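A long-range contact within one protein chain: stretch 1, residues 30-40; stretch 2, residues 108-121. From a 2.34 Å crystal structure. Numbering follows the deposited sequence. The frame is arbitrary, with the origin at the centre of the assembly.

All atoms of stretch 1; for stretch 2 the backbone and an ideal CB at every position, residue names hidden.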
ATOM      1  N   TYR A  30      -4.563  33.970  18.409  1.00 32.07           N
ATOM      2  CA  TYR A  30      -3.341  34.734  18.584  1.00 33.66           C
ATOM      3  C   TYR A  30      -3.159  35.646  17.376  1.00 42.26           C
ATOM      4  O   TYR A  30      -2.855  36.833  17.514  1.00 38.09           O
ATOM      5  CB  TYR A  30      -2.144  33.792  18.721  1.00 40.38           C
ATOM      6  CG  TYR A  30      -0.809  34.460  18.495  1.00 48.43           C
ATOM      7  CD1 TYR A  30      -0.142  35.092  19.536  1.00 40.73           C
ATOM      8  CD2 TYR A  30      -0.214  34.461  17.238  1.00 46.16           C
ATOM      9  CE1 TYR A  30       1.082  35.704  19.332  1.00 47.37           C
ATOM     10  CE2 TYR A  30       1.008  35.074  17.025  1.00 46.69           C
ATOM     11  CZ  TYR A  30       1.650  35.695  18.075  1.00 50.43           C
ATOM     12  OH  TYR A  30       2.866  36.303  17.868  1.00 50.62           O
ATOM     13  N   LEU A  31      -3.365  35.085  16.188  1.00 33.98           N
ATOM     14  CA  LEU A  31      -3.159  35.831  14.953  1.00 45.90           C
ATOM     15  C   LEU A  31      -4.122  37.009  14.889  1.00 39.96           C
ATOM     16  O   LEU A  31      -3.716  38.124  14.574  1.00 44.07           O
ATOM     17  CB  LEU A  31      -3.318  34.923  13.731  1.00 32.97           C
ATOM     18  CG  LEU A  31      -2.933  35.519  12.371  1.00 41.94           C
ATOM     19  CD1 LEU A  31      -1.505  36.080  12.366  1.00 34.73           C
ATOM     20  CD2 LEU A  31      -3.092  34.464  11.287  1.00 33.75           C
ATOM     21  N   LYS A  32      -5.388  36.769  15.213  1.00 47.58           N
ATOM     22  CA  LYS A  32      -6.366  37.851  15.272  1.00 44.60           C
ATOM     23  C   LYS A  32      -5.878  38.960  16.202  1.00 49.85           C
ATOM     24  O   LYS A  32      -5.873  40.134  15.833  1.00 51.74           O
ATOM     25  CB  LYS A  32      -7.723  37.336  15.755  1.00 53.33           C
ATOM     26  CG  LYS A  32      -8.753  38.440  16.001  1.00 64.49           C
ATOM     27  CD  LYS A  32      -9.931  37.957  16.828  1.00 55.63           C
ATOM     28  CE  LYS A  32     -10.520  39.091  17.662  1.00 70.49           C
ATOM     29  NZ  LYS A  32     -12.008  39.103  17.650  1.00 82.72           N
ATOM     30  N   GLU A  33      -5.471  38.576  17.408  1.00 47.65           N
ATOM     31  CA  GLU A  33      -5.035  39.538  18.415  1.00 53.37           C
ATOM     32  C   GLU A  33      -3.793  40.283  17.957  1.00 49.04           C
ATOM     33  O   GLU A  33      -3.672  41.489  18.151  1.00 61.85           O
ATOM     34  CB  GLU A  33      -4.749  38.822  19.738  1.00 46.69           C
ATOM     35  CG  GLU A  33      -5.997  38.301  20.439  1.00 67.22           C
ATOM     36  CD  GLU A  33      -5.679  37.293  21.530  1.00 92.87           C
ATOM     37  OE1 GLU A  33      -4.516  37.242  21.982  1.00 89.57           O
ATOM     38  OE2 GLU A  33      -6.596  36.545  21.931  1.00102.77           O
ATOM     39  N   THR A  34      -2.873  39.547  17.347  1.00 35.35           N
ATOM     40  CA  THR A  34      -1.623  40.113  16.876  1.00 42.17           C
ATOM     41  C   THR A  34      -1.863  41.138  15.764  1.00 43.87           C
ATOM     42  O   THR A  34      -1.210  42.178  15.721  1.00 45.50           O
ATOM     43  CB  THR A  34      -0.696  39.003  16.367  1.00 49.52           C
ATOM     44  OG1 THR A  34      -0.483  38.048  17.416  1.00 45.44           O
ATOM     45  CG2 THR A  34       0.641  39.571  15.919  1.00 43.30           C
ATOM     46  N   VAL A  35      -2.799  40.842  14.867  1.00 46.31           N
ATOM     47  CA  VAL A  35      -3.130  41.764  13.785  1.00 45.96           C
ATOM     48  C   VAL A  35      -3.625  43.084  14.364  1.00 47.74           C
ATOM     49  O   VAL A  35      -3.191  44.155  13.941  1.00 58.16           O
ATOM     50  CB  VAL A  35      -4.192  41.165  12.830  1.00 54.03           C
ATOM     51  CG1 VAL A  35      -4.778  42.231  11.905  1.00 39.39           C
ATOM     52  CG2 VAL A  35      -3.585  40.043  12.003  1.00 53.88           C
ATOM     53  N   GLU A  36      -4.529  42.999  15.335  1.00 57.37           N
ATOM     54  CA  GLU A  36      -5.082  44.184  15.979  1.00 56.12           C
ATOM     55  C   GLU A  36      -3.995  44.976  16.693  1.00 53.62           C
ATOM     56  O   GLU A  36      -3.966  46.203  16.629  1.00 52.17           O
ATOM     57  CB  GLU A  36      -6.171  43.784  16.976  1.00 55.33           C
ATOM     58  CG  GLU A  36      -7.376  43.125  16.328  1.00 60.57           C
ATOM     59  CD  GLU A  36      -8.451  42.751  17.323  1.00 64.61           C
ATOM     60  OE1 GLU A  36      -8.105  42.322  18.444  1.00 69.68           O
ATOM     61  OE2 GLU A  36      -9.645  42.886  16.985  1.00 64.19           O
ATOM     62  N   LYS A  37      -3.102  44.266  17.373  1.00 43.44           N
ATOM     63  CA  LYS A  37      -2.005  44.897  18.093  1.00 43.10           C
ATOM     64  C   LYS A  37      -1.103  45.673  17.140  1.00 53.44           C
ATOM     65  O   LYS A  37      -0.808  46.847  17.365  1.00 52.96           O
ATOM     66  CB  LYS A  37      -1.186  43.836  18.831  1.00 60.85           C
ATOM     67  CG  LYS A  37       0.027  44.367  19.586  1.00 78.39           C
ATOM     68  CD  LYS A  37       0.991  43.239  19.917  1.00 91.57           C
ATOM     69  CE  LYS A  37       2.263  43.761  20.561  1.00104.59           C
ATOM     70  NZ  LYS A  37       2.029  44.268  21.939  1.00118.47           N
ATOM     71  N   LEU A  38      -0.667  45.007  16.077  1.00 54.22           N
ATOM     72  CA  LEU A  38       0.337  45.567  15.178  1.00 54.38           C
ATOM     73  C   LEU A  38      -0.202  46.682  14.285  1.00 47.47           C
ATOM     74  O   LEU A  38       0.474  47.686  14.083  1.00 42.75           O
ATOM     75  CB  LEU A  38       0.949  44.459  14.316  1.00 50.46           C
ATOM     76  CG  LEU A  38       1.737  43.383  15.068  1.00 55.32           C
ATOM     77  CD1 LEU A  38       2.180  42.282  14.118  1.00 50.30           C
ATOM     78  CD2 LEU A  38       2.939  43.980  15.782  1.00 54.47           C
ATOM     79  N   LEU A  39      -1.411  46.509  13.757  1.00 50.89           N
ATOM     80  CA  LEU A  39      -1.959  47.448  12.778  1.00 49.88           C
ATOM     81  C   LEU A  39      -2.958  48.433  13.382  1.00 51.43           C
ATOM     82  O   LEU A  39      -3.259  49.461  12.779  1.00 46.11           O
ATOM     83  CB  LEU A  39      -2.623  46.687  11.630  1.00 48.34           C
ATOM     84  CG  LEU A  39      -1.781  45.586  10.979  1.00 42.62           C
ATOM     85  CD1 LEU A  39      -2.486  45.058   9.741  1.00 41.29           C
ATOM     86  CD2 LEU A  39      -0.373  46.066  10.636  1.00 36.18           C
ATOM     87  N   GLY A  40      -3.478  48.119  14.564  1.00 59.17           N
ATOM     88  CA  GLY A  40      -4.401  49.011  15.243  1.00 48.67           C
ATOM     89  C   GLY A  40      -5.776  49.084  14.600  1.00 45.66           C
ATOM     90  O   GLY A  40      -6.496  50.067  14.771  1.00 51.74           O
ATOM     91  N   UNK A 108       6.529  34.311   5.926  1.00 28.26           N
ATOM     92  CA  UNK A 108       6.053  35.200   4.868  1.00 35.76           C
ATOM     93  C   UNK A 108       4.810  35.952   5.325  1.00 39.65           C
ATOM     94  O   UNK A 108       4.628  37.123   4.997  1.00 34.84           O
ATOM     95  CB  UNK A 108       5.756  34.410   3.592  1.00 35.76           C
ATOM     96  N   UNK A 109       3.962  35.280   6.097  1.00 38.01           N
ATOM     97  CA  UNK A 109       2.729  35.891   6.583  1.00 25.64           C
ATOM     98  C   UNK A 109       3.056  37.057   7.501  1.00 29.42           C
ATOM     99  O   UNK A 109       2.428  38.115   7.427  1.00 33.40           O
ATOM    100  CB  UNK A 109       1.861  34.863   7.312  1.00 25.64           C
ATOM    101  N   UNK A 110       4.046  36.856   8.361  1.00 31.45           N
ATOM    102  CA  UNK A 110       4.373  37.824   9.402  1.00 36.24           C
ATOM    103  C   UNK A 110       5.192  38.981   8.831  1.00 38.69           C
ATOM    104  O   UNK A 110       5.039  40.127   9.259  1.00 38.17           O
ATOM    105  CB  UNK A 110       5.138  37.145  10.540  1.00 36.24           C
ATOM    106  N   UNK A 111       6.064  38.671   7.876  1.00 32.88           N
ATOM    107  CA  UNK A 111       6.843  39.694   7.189  1.00 35.77           C
ATOM    108  C   UNK A 111       5.909  40.734   6.585  1.00 29.50           C
ATOM    109  O   UNK A 111       6.076  41.933   6.806  1.00 34.08           O
ATOM    110  CB  UNK A 111       7.726  39.070   6.106  1.00 35.77           C
ATOM    111  N   UNK A 112       4.905  40.262   5.851  1.00 36.83           N
ATOM    112  CA  UNK A 112       3.942  41.147   5.209  1.00 36.49           C
ATOM    113  C   UNK A 112       3.237  42.035   6.229  1.00 44.85           C
ATOM    114  O   UNK A 112       3.011  43.219   5.975  1.00 42.76           O
ATOM    115  CB  UNK A 112       2.914  40.330   4.424  1.00 36.49           C
ATOM    116  N   UNK A 113       2.897  41.460   7.379  1.00 37.75           N
ATOM    117  CA  UNK A 113       2.221  42.200   8.445  1.00 36.53           C
ATOM    118  C   UNK A 113       3.081  43.341   8.970  1.00 37.95           C
ATOM    119  O   UNK A 113       2.589  44.441   9.212  1.00 35.08           O
ATOM    120  CB  UNK A 113       1.853  41.258   9.593  1.00 36.53           C
ATOM    121  N   UNK A 114       4.367  43.070   9.162  1.00 31.51           N
ATOM    122  CA  UNK A 114       5.271  44.074   9.692  1.00 31.01           C
ATOM    123  C   UNK A 114       5.595  45.146   8.644  1.00 45.22           C
ATOM    124  O   UNK A 114       5.851  46.294   8.998  1.00 43.13           O
ATOM    125  CB  UNK A 114       6.558  43.410  10.186  1.00 31.01           C
ATOM    126  N   UNK A 115       5.559  44.780   7.366  1.00 33.67           N
ATOM    127  CA  UNK A 115       5.715  45.764   6.298  1.00 41.63           C
ATOM    128  C   UNK A 115       4.562  46.760   6.349  1.00 36.41           C
ATOM    129  O   UNK A 115       4.775  47.970   6.301  1.00 38.07           O
ATOM    130  CB  UNK A 115       5.777  45.081   4.930  1.00 41.63           C
ATOM    131  N   UNK A 116       3.341  46.245   6.462  1.00 36.11           N
ATOM    132  CA  UNK A 116       2.158  47.093   6.515  1.00 37.68           C
ATOM    133  C   UNK A 116       2.242  48.022   7.718  1.00 50.09           C
ATOM    134  O   UNK A 116       1.911  49.204   7.624  1.00 52.21           O
ATOM    135  CB  UNK A 116       0.885  46.247   6.576  1.00 37.68           C
ATOM    136  N   UNK A 117       2.692  47.475   8.842  1.00 49.36           N
ATOM    137  CA  UNK A 117       2.845  48.243  10.069  1.00 47.38           C
ATOM    138  C   UNK A 117       3.803  49.408   9.871  1.00 49.00           C
ATOM    139  O   UNK A 117       3.532  50.528  10.302  1.00 43.19           O
ATOM    140  CB  UNK A 117       3.338  47.342  11.203  1.00 47.38           C
ATOM    141  N   UNK A 118       4.934  49.130   9.236  1.00 46.55           N
ATOM    142  CA  UNK A 118       5.951  50.146   9.023  1.00 51.50           C
ATOM    143  C   UNK A 118       5.388  51.296   8.196  1.00 45.12           C
ATOM    144  O   UNK A 118       5.544  52.462   8.558  1.00 45.22           O
ATOM    145  CB  UNK A 118       7.178  49.543   8.336  1.00 51.50           C
ATOM    146  N   UNK A 119       4.710  50.967   7.102  1.00 49.15           N
ATOM    147  CA  UNK A 119       4.127  51.988   6.244  1.00 48.51           C
ATOM    148  C   UNK A 119       3.059  52.791   6.983  1.00 46.28           C
ATOM    149  O   UNK A 119       2.981  54.007   6.827  1.00 43.17           O
ATOM    150  CB  UNK A 119       3.530  51.346   4.990  1.00 48.51           C
ATOM    151  N   UNK A 120       2.244  52.116   7.788  1.00 36.62           N
ATOM    152  CA  UNK A 120       1.235  52.797   8.595  1.00 41.13           C
ATOM    153  C   UNK A 120       1.887  53.758   9.587  1.00 54.16           C
ATOM    154  O   UNK A 120       1.418  54.880   9.779  1.00 60.24           O
ATOM    155  CB  UNK A 120       0.370  51.777   9.339  1.00 41.13           C
ATOM    156  N   UNK A 121       2.968  53.307  10.217  1.00 50.82           N
ATOM    157  CA  UNK A 121       3.665  54.104  11.220  1.00 62.01           C
ATOM    158  C   UNK A 121       4.278  55.376  10.629  1.00 74.96           C
ATOM    159  O   UNK A 121       4.616  56.304  11.365  1.00 78.98           O
ATOM    160  CB  UNK A 121       4.757  53.263  11.883  1.00 62.01           C
TER

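Two helices run side by side, their N-to-C directions 25° apart and their axes 9.8 Å apart at closest approach. Stretch 1 offers Leu31, Val35, Leu38 and Leu39, an almost wholly apolar face, so the positions opposite should answer in kind.

Position 108 is out of reach of stretch 1, which leaves its choice open; it is Thr108.

At 109 the CB points toward stretch 1 but nothing lies within 5.5 Å of it, so a side chain must be long to touch Leu31. Leucine, isoleucine or methionine would suit. Leu109 reaches out with chi1 t, bringing CD2 to 3.8 Å from Leu31 CD1.

Position 110 points sideways, and a long, flexible apolar chain could still bend back. Met110 does so: its SD lies 4.4 Å from Leu38 CD1.

Positions 111 and 112 are out of reach, and stretch 1 dictates neither; they hold Ala111 and Arg112.

Position 113 faces stretch 1 squarely, its ideal CB 4.7 Å from Leu38 CD1, with Leu31, Val35 and Leu39 around it. A branched aliphatic is the natural answer. Leu113 sends CD1 to 4.0 Å from Val35 CG2 and CD2 to 3.7 Å from Leu39 CD1, though its chi1 of -101° lies between wells.

From 114 the CB points away, so small residues would do, and only a large one could return to the contact. Phe114 returns: Leu38 CD1 sits over one ring face, 4.2 Å from the centroid of the Phe114 ring, a CH-pi contact.

Position 115 also points away, and Ala115 makes no contact.

Position 116 points toward Leu39, its ideal CB 4.3 Å from Leu39 CD2; alanine, valine or isoleucine would be plausible. Ile116 places CG2 4.0 Å from Leu39 CD2.

At 117 the backbones come close, with CA of 117 5.6 Å from Leu39 CA. The CB points sideways past Leu39 CD2 and Leu38 O, favouring an unbranched stem, whether apolar or with a polar tip. Lys117 lays its CG 3.5 Å from Leu38 O and its CE 3.9 Å from Leu38 CD2, while its NZ turns to a partner within its own helix.

Positions 118 and 119 are out of reach and hold His118 and Leu119.

Position 120 points toward the end of the first helix; a long aliphatic could cover it. Leu120 CD1 lies 3.8 Å from Leu39 O, completing with Leu113, Ile116 and Lys117 the hole that receives Leu39.

Position 121 points sideways, free for a polar residue; Asp121 takes the salt bridge, its OD2 3.0 Å from Lys117 NZ.

Stretch 2 108-121: TLMARLFAIKHLLD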
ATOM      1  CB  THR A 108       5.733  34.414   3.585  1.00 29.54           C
ATOM      2  OG1 THR A 108       6.893  33.681   3.175  1.00 39.57           O
ATOM      3  CG2 THR A 108       5.298  35.351   2.456  1.00 31.50           C
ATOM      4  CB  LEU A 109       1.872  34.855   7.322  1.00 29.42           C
ATOM      5  CG  LEU A 109       0.476  35.250   7.823  1.00 31.63           C
ATOM      6  CD1 LEU A 109      -0.341  33.988   8.081  1.00 35.04           C
ATOM      7  CD2 LEU A 109       0.500  36.087   9.099  1.00 28.14           C
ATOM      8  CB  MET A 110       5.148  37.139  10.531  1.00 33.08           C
ATOM      9  CG  MET A 110       5.398  38.017  11.743  1.00 49.58           C
ATOM     10  SD  MET A 110       3.888  38.513  12.587  1.00 55.38           S
ATOM     11  CE  MET A 110       3.284  36.938  13.184  1.00 36.64           C
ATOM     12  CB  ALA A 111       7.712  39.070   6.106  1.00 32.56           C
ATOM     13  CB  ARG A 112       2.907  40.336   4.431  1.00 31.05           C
ATOM     14  CG  ARG A 112       3.473  39.604   3.230  1.00 26.09           C
ATOM     15  CD  ARG A 112       2.403  38.788   2.534  1.00 29.46           C
ATOM     16  NE  ARG A 112       2.900  38.171   1.309  1.00 35.25           N
ATOM     17  CZ  ARG A 112       2.179  37.378   0.523  1.00 30.72           C
ATOM     18  NH1 ARG A 112       0.921  37.097   0.832  1.00 35.91           N
ATOM     19  NH2 ARG A 112       2.718  36.861  -0.571  1.00 30.05           N
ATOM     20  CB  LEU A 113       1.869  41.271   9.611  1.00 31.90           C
ATOM     21  CG  LEU A 113       0.432  40.767   9.730  1.00 46.22           C
ATOM     22  CD1 LEU A 113       0.315  39.847  10.940  1.00 47.00           C
ATOM     23  CD2 LEU A 113      -0.559  41.911   9.850  1.00 57.76           C
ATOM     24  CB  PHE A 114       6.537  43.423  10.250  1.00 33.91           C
ATOM     25  CG  PHE A 114       6.386  42.952  11.672  1.00 37.60           C
ATOM     26  CD1 PHE A 114       6.412  43.861  12.716  1.00 45.39           C
ATOM     27  CD2 PHE A 114       6.194  41.609  11.961  1.00 33.00           C
ATOM     28  CE1 PHE A 114       6.261  43.441  14.023  1.00 51.36           C
ATOM     29  CE2 PHE A 114       6.044  41.183  13.268  1.00 45.32           C
ATOM     30  CZ  PHE A 114       6.077  42.101  14.300  1.00 49.06           C
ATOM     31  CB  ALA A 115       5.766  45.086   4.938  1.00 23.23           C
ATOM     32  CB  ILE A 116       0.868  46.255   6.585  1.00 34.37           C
ATOM     33  CG1 ILE A 116       0.701  45.444   5.299  1.00 32.67           C
ATOM     34  CG2 ILE A 116      -0.359  47.147   6.792  1.00 37.87           C
ATOM     35  CD1 ILE A 116      -0.381  44.373   5.375  1.00 31.65           C
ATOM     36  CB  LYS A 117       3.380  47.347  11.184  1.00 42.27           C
ATOM     37  CG  LYS A 117       3.550  48.051  12.518  1.00 43.68           C
ATOM     38  CD  LYS A 117       4.279  47.170  13.518  1.00 47.62           C
ATOM     39  CE  LYS A 117       4.034  47.636  14.940  1.00 57.65           C
ATOM     40  NZ  LYS A 117       4.303  49.088  15.120  1.00 52.31           N
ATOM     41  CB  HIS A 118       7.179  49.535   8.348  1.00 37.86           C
ATOM     42  CG  HIS A 118       7.911  48.557   9.214  1.00 59.59           C
ATOM     43  ND1 HIS A 118       9.002  47.838   8.771  1.00 64.13           N
ATOM     44  CD2 HIS A 118       7.710  48.179  10.497  1.00 69.81           C
ATOM     45  CE1 HIS A 118       9.437  47.060   9.743  1.00 72.17           C
ATOM     46  NE2 HIS A 118       8.670  47.246  10.803  1.00 73.29           N
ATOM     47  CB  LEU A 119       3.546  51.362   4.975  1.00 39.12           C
ATOM     48  CG  LEU A 119       4.553  50.693   4.034  1.00 48.28           C
ATOM     49  CD1 LEU A 119       3.856  50.206   2.772  1.00 43.29           C
ATOM     50  CD2 LEU A 119       5.697  51.630   3.671  1.00 53.91           C
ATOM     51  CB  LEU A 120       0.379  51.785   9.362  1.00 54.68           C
ATOM     52  CG  LEU A 120      -0.759  51.088   8.612  1.00 49.21           C
ATOM     53  CD1 LEU A 120      -1.393  50.022   9.492  1.00 51.13           C
ATOM     54  CD2 LEU A 120      -1.806  52.090   8.160  1.00 50.98           C
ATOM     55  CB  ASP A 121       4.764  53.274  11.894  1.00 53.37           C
ATOM     56  CG  ASP A 121       4.210  52.214  12.838  1.00 69.22           C
ATOM     57  OD1 ASP A 121       3.006  52.263  13.171  1.00 59.20           O
ATOM     58  OD2 ASP A 121       4.993  51.334  13.256  1.00 52.48           O
TER
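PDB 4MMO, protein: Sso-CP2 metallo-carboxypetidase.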